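Local coordinates for protein regulator of polyketide synthase expression (Bifidobacterium adolescentis, PDB 3ONQ) that is of unknown function but, carrying a PucR-type C-terminal helix-turn-helix domain, probably binds DNA to regulate expression of polyketide synthase genes, at residues B[52-64]-B[118-132]. Residues are numbered along the deposited sequence; the frame is centred on the assembly and turned at random.
Sequences GDFNCFAIGGVPS and FSEDEPLYLSPVRSG. With SO4 (sulfate ion), chain P; SO4 (sulfate ion), chain O.
Cys56 and Arg130 (Arg130 N to Cys56 O 2.7 Å), and Gly60 and Tyr125 (Tyr125 N to Gly60 O 2.8 Å), form hydrogen-bonded antiparallel pairs that join 55-61 to 124-131; the short strand axes of 55-61 and 124-126 run at 173°. Between these two ladders the register slips by one residue, and a side chain fills in for the missing backbone acceptor: Ser127 OG takes the N-H of Ala58 (N to OG 2.8 Å) while giving its own proton to Pro128 O. A chi1 of 87°, with OG between backbone N and carbonyl carbon, turns the hydroxyl to that task. Ser119 N bonds Val62 O at 2.7 Å, and Val62 CG2 packs on Glu122 CB.

Apolar contacts lie on one face, where Ile59 sends CG1 to Leu126 CD1 at 3.6 Å and CG2 to Leu124 CD1 at 3.9 Å. Leu124 CD1 also sits over a face of the Phe118 ring. Where 52-64 begins and 118-132 ends, Gly132 CA lies 3.9 Å from the Phe54 ring centroid, 16° off its normal, a CH-pi contact.

Arg130 NH1 meets the sulfate of chain P, probably from the crystallisation liquor, at the guanidinium edge (NH1 to O1 3.0 Å), and Ser131 N binds its O4. Replacing Arg130 with an alanine would probably leave that sulfate without its NH1 bond and Glu142, salt-bridged to NH2, without its mate.

In this alpha-beta-alpha sandwich, 55-61 lies between 94-100 and 124-131, an inner pair of the mixed sheet; helix 132-149 packs against Ala58 and Tyr125, helix 107-114 against Phe57 and Leu126.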
loop_
_atom_site.group_PDB
_atom_site.type_symbol
_atom_site.label_atom_id
_atom_site.label_comp_id
_atom_site.label_asym_id
_atom_site.label_seq_id
_atom_site.Cartn_x
_atom_site.Cartn_y
_atom_site.Cartn_z
ATOM N N GLY B 52 -4.076 0.303 19.306
ATOM C CA GLY B 52 -4.134 1.513 18.504
ATOM C C GLY B 52 -2.842 1.884 17.817
ATOM O O GLY B 52 -2.096 1.017 17.370
ATOM N N ASP B 53 -2.574 3.181 17.731
ATOM C CA ASP B 53 -1.461 3.663 16.926
ATOM C C ASP B 53 -0.190 3.837 17.760
ATOM O O ASP B 53 0.272 4.953 17.984
ATOM C CB ASP B 53 -1.834 4.974 16.232
ATOM C CG ASP B 53 -0.819 5.378 15.187
ATOM O OD1 ASP B 53 -0.026 4.503 14.766
ATOM O OD2 ASP B 53 -0.812 6.560 14.783
ATOM N N PHE B 54 0.358 2.717 18.208
ATOM C CA PHE B 54 1.425 2.703 19.193
ATOM C C PHE B 54 2.759 3.139 18.602
ATOM O O PHE B 54 2.945 3.150 17.383
ATOM C CB PHE B 54 1.553 1.299 19.791
ATOM C CG PHE B 54 1.721 0.209 18.756
ATOM C CD1 PHE B 54 2.965 -0.052 18.207
ATOM C CD2 PHE B 54 0.635 -0.558 18.344
ATOM C CE1 PHE B 54 3.134 -1.046 17.256
ATOM C CE2 PHE B 54 0.796 -1.570 17.386
ATOM C CZ PHE B 54 2.054 -1.806 16.844
ATOM N N ASN B 55 3.681 3.519 19.475
ATOM C CA ASN B 55 5.067 3.722 19.070
ATOM C C ASN B 55 5.910 2.543 19.528
ATOM O O ASN B 55 5.646 1.954 20.572
ATOM C CB ASN B 55 5.621 5.025 19.640
ATOM C CG ASN B 55 4.931 6.239 19.068
ATOM O OD1 ASN B 55 4.511 7.140 19.803
ATOM N ND2 ASN B 55 4.792 6.264 17.746
ATOM N N CYS B 56 6.918 2.190 18.744
ATOM C CA CYS B 56 7.718 1.025 19.064
ATOM C C CYS B 56 9.112 1.202 18.486
ATOM O O CYS B 56 9.330 2.087 17.652
ATOM C CB CYS B 56 7.064 -0.237 18.477
ATOM S SG CYS B 56 6.993 -0.257 16.639
ATOM N N PHE B 57 10.041 0.353 18.926
ATOM C CA PHE B 57 11.383 0.302 18.364
ATOM C C PHE B 57 11.909 -1.092 18.626
ATOM O O PHE B 57 11.335 -1.837 19.426
ATOM C CB PHE B 57 12.307 1.351 19.004
ATOM C CG PHE B 57 12.445 1.211 20.498
ATOM C CD1 PHE B 57 13.397 0.361 21.045
ATOM C CD2 PHE B 57 11.631 1.934 21.355
ATOM C CE1 PHE B 57 13.525 0.229 22.422
ATOM C CE2 PHE B 57 11.755 1.810 22.731
ATOM C CZ PHE B 57 12.700 0.948 23.270
ATOM N N ALA B 58 13.000 -1.445 17.960
ATOM C CA ALA B 58 13.527 -2.791 18.073
ATOM C C ALA B 58 15.002 -2.783 18.455
ATOM O O ALA B 58 15.745 -1.856 18.115
ATOM C CB ALA B 58 13.314 -3.550 16.755
ATOM N N ILE B 59 15.412 -3.821 19.172
ATOM C CA ILE B 59 16.807 -4.034 19.513
ATOM C C ILE B 59 17.107 -5.465 19.138
ATOM O O ILE B 59 16.268 -6.353 19.358
ATOM C CB ILE B 59 17.053 -3.873 21.022
ATOM C CG1 ILE B 59 16.663 -2.473 21.481
ATOM C CG2 ILE B 59 18.517 -4.132 21.352
ATOM C CD1 ILE B 59 16.794 -2.263 23.003
ATOM N N GLY B 60 18.285 -5.707 18.567
ATOM C CA GLY B 60 18.645 -7.051 18.162
ATOM C C GLY B 60 20.139 -7.278 18.262
ATOM O O GLY B 60 20.930 -6.345 18.116
ATOM N N GLY B 61 20.520 -8.525 18.520
ATOM C CA GLY B 61 21.913 -8.924 18.579
ATOM C C GLY B 61 21.973 -10.383 18.980
ATOM O O GLY B 61 20.977 -11.095 18.879
ATOM N N VAL B 62 23.136 -10.834 19.436
ATOM C CA VAL B 62 23.298 -12.228 19.828
ATOM C C VAL B 62 23.309 -12.326 21.348
ATOM O O VAL B 62 24.027 -11.583 22.000
ATOM C CB VAL B 62 24.611 -12.794 19.278
ATOM C CG1 VAL B 62 24.821 -14.239 19.746
ATOM C CG2 VAL B 62 24.643 -12.686 17.751
ATOM N N PRO B 63 22.522 -13.253 21.917
ATOM C CA PRO B 63 22.443 -13.311 23.384
ATOM C C PRO B 63 23.798 -13.544 24.042
ATOM O O PRO B 63 24.649 -14.223 23.484
ATOM C CB PRO B 63 21.478 -14.476 23.665
ATOM C CG PRO B 63 21.211 -15.126 22.340
ATOM C CD PRO B 63 21.564 -14.157 21.261
ATOM N N SER B 64 23.988 -12.949 25.215
ATOM C CA SER B 64 25.257 -13.000 25.925
ATOM C C SER B 64 25.586 -14.414 26.400
ATOM O O SER B 64 26.725 -14.864 26.299
ATOM C CB SER B 64 25.214 -12.054 27.125
ATOM O OG SER B 64 26.520 -11.661 27.499
ATOM N N PHE B 118 23.455 -9.088 25.850
ATOM C CA PHE B 118 23.863 -9.365 24.468
ATOM C C PHE B 118 25.376 -9.507 24.398
ATOM O O PHE B 118 26.109 -8.751 25.035
ATOM C CB PHE B 118 23.413 -8.258 23.494
ATOM C CG PHE B 118 21.939 -8.244 23.222
ATOM C CD1 PHE B 118 21.391 -9.054 22.240
ATOM C CD2 PHE B 118 21.093 -7.408 23.949
ATOM C CE1 PHE B 118 20.011 -9.047 21.994
ATOM C CE2 PHE B 118 19.727 -7.389 23.711
ATOM C CZ PHE B 118 19.189 -8.211 22.723
ATOM N N SER B 119 25.841 -10.471 23.615
ATOM C CA SER B 119 27.270 -10.716 23.491
ATOM C C SER B 119 28.032 -9.475 23.049
ATOM O O SER B 119 27.638 -8.790 22.103
ATOM C CB SER B 119 27.542 -11.862 22.517
ATOM O OG SER B 119 28.908 -11.868 22.159
ATOM N N GLU B 120 29.130 -9.201 23.747
ATOM C CA GLU B 120 30.021 -8.100 23.413
ATOM C C GLU B 120 30.810 -8.404 22.146
ATOM O O GLU B 120 31.406 -7.506 21.548
ATOM C CB GLU B 120 31.001 -7.841 24.570
ATOM C CG GLU B 120 30.355 -7.394 25.881
ATOM C CD GLU B 120 30.030 -5.907 25.905
ATOM O OE1 GLU B 120 30.825 -5.110 25.357
ATOM O OE2 GLU B 120 28.976 -5.536 26.470
ATOM N N ASP B 121 30.822 -9.670 21.741
ATOM C CA ASP B 121 31.652 -10.112 20.615
ATOM C C ASP B 121 30.865 -10.129 19.313
ATOM O O ASP B 121 31.388 -10.515 18.269
ATOM C CB ASP B 121 32.215 -11.517 20.864
ATOM C CG ASP B 121 33.108 -11.586 22.092
ATOM O OD1 ASP B 121 33.935 -10.670 22.289
ATOM O OD2 ASP B 121 32.981 -12.567 22.860
ATOM N N GLU B 122 29.601 -9.723 19.389
ATOM C CA GLU B 122 28.719 -9.714 18.231
ATOM C C GLU B 122 28.035 -8.350 18.093
ATOM O O GLU B 122 27.876 -7.623 19.067
ATOM C CB GLU B 122 27.662 -10.818 18.353
ATOM C CG GLU B 122 28.225 -12.208 18.661
ATOM C CD GLU B 122 29.152 -12.730 17.569
ATOM O OE1 GLU B 122 29.051 -12.255 16.413
ATOM O OE2 GLU B 122 29.982 -13.619 17.870
ATOM N N PRO B 123 27.634 -7.999 16.871
ATOM C CA PRO B 123 26.942 -6.734 16.625
ATOM C C PRO B 123 25.626 -6.625 17.384
ATOM O O PRO B 123 24.986 -7.626 17.713
ATOM C CB PRO B 123 26.681 -6.780 15.118
ATOM C CG PRO B 123 27.788 -7.638 14.593
ATOM C CD PRO B 123 27.926 -8.717 15.620
ATOM N N LEU B 124 25.248 -5.388 17.669
ATOM C CA LEU B 124 24.025 -5.052 18.359
ATOM C C LEU B 124 23.438 -3.886 17.571
ATOM O O LEU B 124 24.172 -2.969 17.192
ATOM C CB LEU B 124 24.363 -4.616 19.786
ATOM C CG LEU B 124 23.271 -4.063 20.688
ATOM C CD1 LEU B 124 22.300 -5.167 21.074
ATOM C CD2 LEU B 124 23.874 -3.433 21.931
ATOM N N TYR B 125 22.133 -3.918 17.304
ATOM C CA TYR B 125 21.488 -2.840 16.548
ATOM C C TYR B 125 20.254 -2.277 17.257
ATOM O O TYR B 125 19.424 -3.034 17.762
ATOM C CB TYR B 125 21.099 -3.324 15.148
ATOM C CG TYR B 125 20.401 -2.268 14.315
ATOM C CD1 TYR B 125 21.132 -1.382 13.547
ATOM C CD2 TYR B 125 19.007 -2.139 14.322
ATOM C CE1 TYR B 125 20.504 -0.401 12.782
ATOM C CE2 TYR B 125 18.368 -1.158 13.545
ATOM C CZ TYR B 125 19.131 -0.293 12.781
ATOM O OH TYR B 125 18.547 0.689 12.013
ATOM N N LEU B 126 20.144 -0.949 17.281
ATOM C CA LEU B 126 19.005 -0.249 17.879
ATOM C C LEU B 126 18.251 0.509 16.792
ATOM O O LEU B 126 18.837 1.341 16.118
ATOM C CB LEU B 126 19.495 0.748 18.947
ATOM C CG LEU B 126 18.423 1.667 19.567
ATOM C CD1 LEU B 126 17.358 0.851 20.297
ATOM C CD2 LEU B 126 19.005 2.726 20.515
ATOM N N SER B 127 16.961 0.230 16.608
ATOM C CA SER B 127 16.209 0.862 15.516
ATOM C C SER B 127 15.658 2.223 15.912
ATOM O O SER B 127 15.538 2.517 17.091
ATOM C CB SER B 127 15.033 -0.018 15.083
ATOM O OG SER B 127 13.885 0.251 15.873
ATOM N N PRO B 128 15.299 3.055 14.918
ATOM C CA PRO B 128 14.550 4.279 15.213
ATOM C C PRO B 128 13.156 3.942 15.750
ATOM O O PRO B 128 12.706 2.790 15.664
ATOM C CB PRO B 128 14.421 4.960 13.838
ATOM C CG PRO B 128 15.455 4.309 12.972
ATOM C CD PRO B 128 15.586 2.911 13.478
ATOM N N VAL B 129 12.476 4.939 16.301
ATOM C CA VAL B 129 11.084 4.765 16.725
ATOM C C VAL B 129 10.208 4.685 15.478
ATOM O O VAL B 129 10.438 5.403 14.502
ATOM C CB VAL B 129 10.610 5.922 17.629
ATOM C CG1 VAL B 129 9.133 5.752 18.013
ATOM C CG2 VAL B 129 11.456 5.992 18.881
ATOM N N ARG B 130 9.224 3.788 15.494
ATOM C CA ARG B 130 8.297 3.645 14.375
ATOM C C ARG B 130 6.882 3.526 14.950
ATOM O O ARG B 130 6.718 3.269 16.146
ATOM C CB ARG B 130 8.652 2.419 13.526
ATOM C CG ARG B 130 10.099 2.366 13.064
ATOM C CD ARG B 130 10.232 2.740 11.600
ATOM N NE ARG B 130 11.610 2.698 11.117
ATOM C CZ ARG B 130 12.200 3.716 10.498
ATOM N NH1 ARG B 130 11.527 4.848 10.307
ATOM N NH2 ARG B 130 13.452 3.615 10.077
ATOM N N SER B 131 5.864 3.722 14.116
ATOM C CA SER B 131 4.491 3.724 14.618
ATOM C C SER B 131 3.608 2.652 13.998
ATOM O O SER B 131 3.683 2.369 12.791
ATOM C CB SER B 131 3.848 5.103 14.430
ATOM O OG SER B 131 3.817 5.447 13.060
ATOM N N GLY B 132 2.764 2.068 14.838
ATOM C CA GLY B 132 1.786 1.092 14.401
ATOM C C GLY B 132 2.399 -0.209 13.914
ATOM O O GLY B 132 3.615 -0.411 13.948
HETATM S S SO4 P . 7.197 5.503 10.813
HETATM O O1 SO4 P . 8.652 5.619 10.672
HETATM O O2 SO4 P . 6.728 6.450 11.824
HETATM O O3 SO4 P . 6.565 5.817 9.536
HETATM O O4 SO4 P . 6.834 4.150 11.221
HETATM S S SO4 O . 12.485 7.701 7.014
HETATM O O1 SO4 O . 13.612 8.008 7.894
HETATM O O2 SO4 O . 11.483 8.759 7.109
HETATM O O3 SO4 O . 12.936 7.612 5.627
HETATM O O4 SO4 O . 11.891 6.431 7.423
HETATM O O HOH W 1 25.231 -8.844 20.129
HETATM O O HOH W 2 29.438 -10.848 26.502
#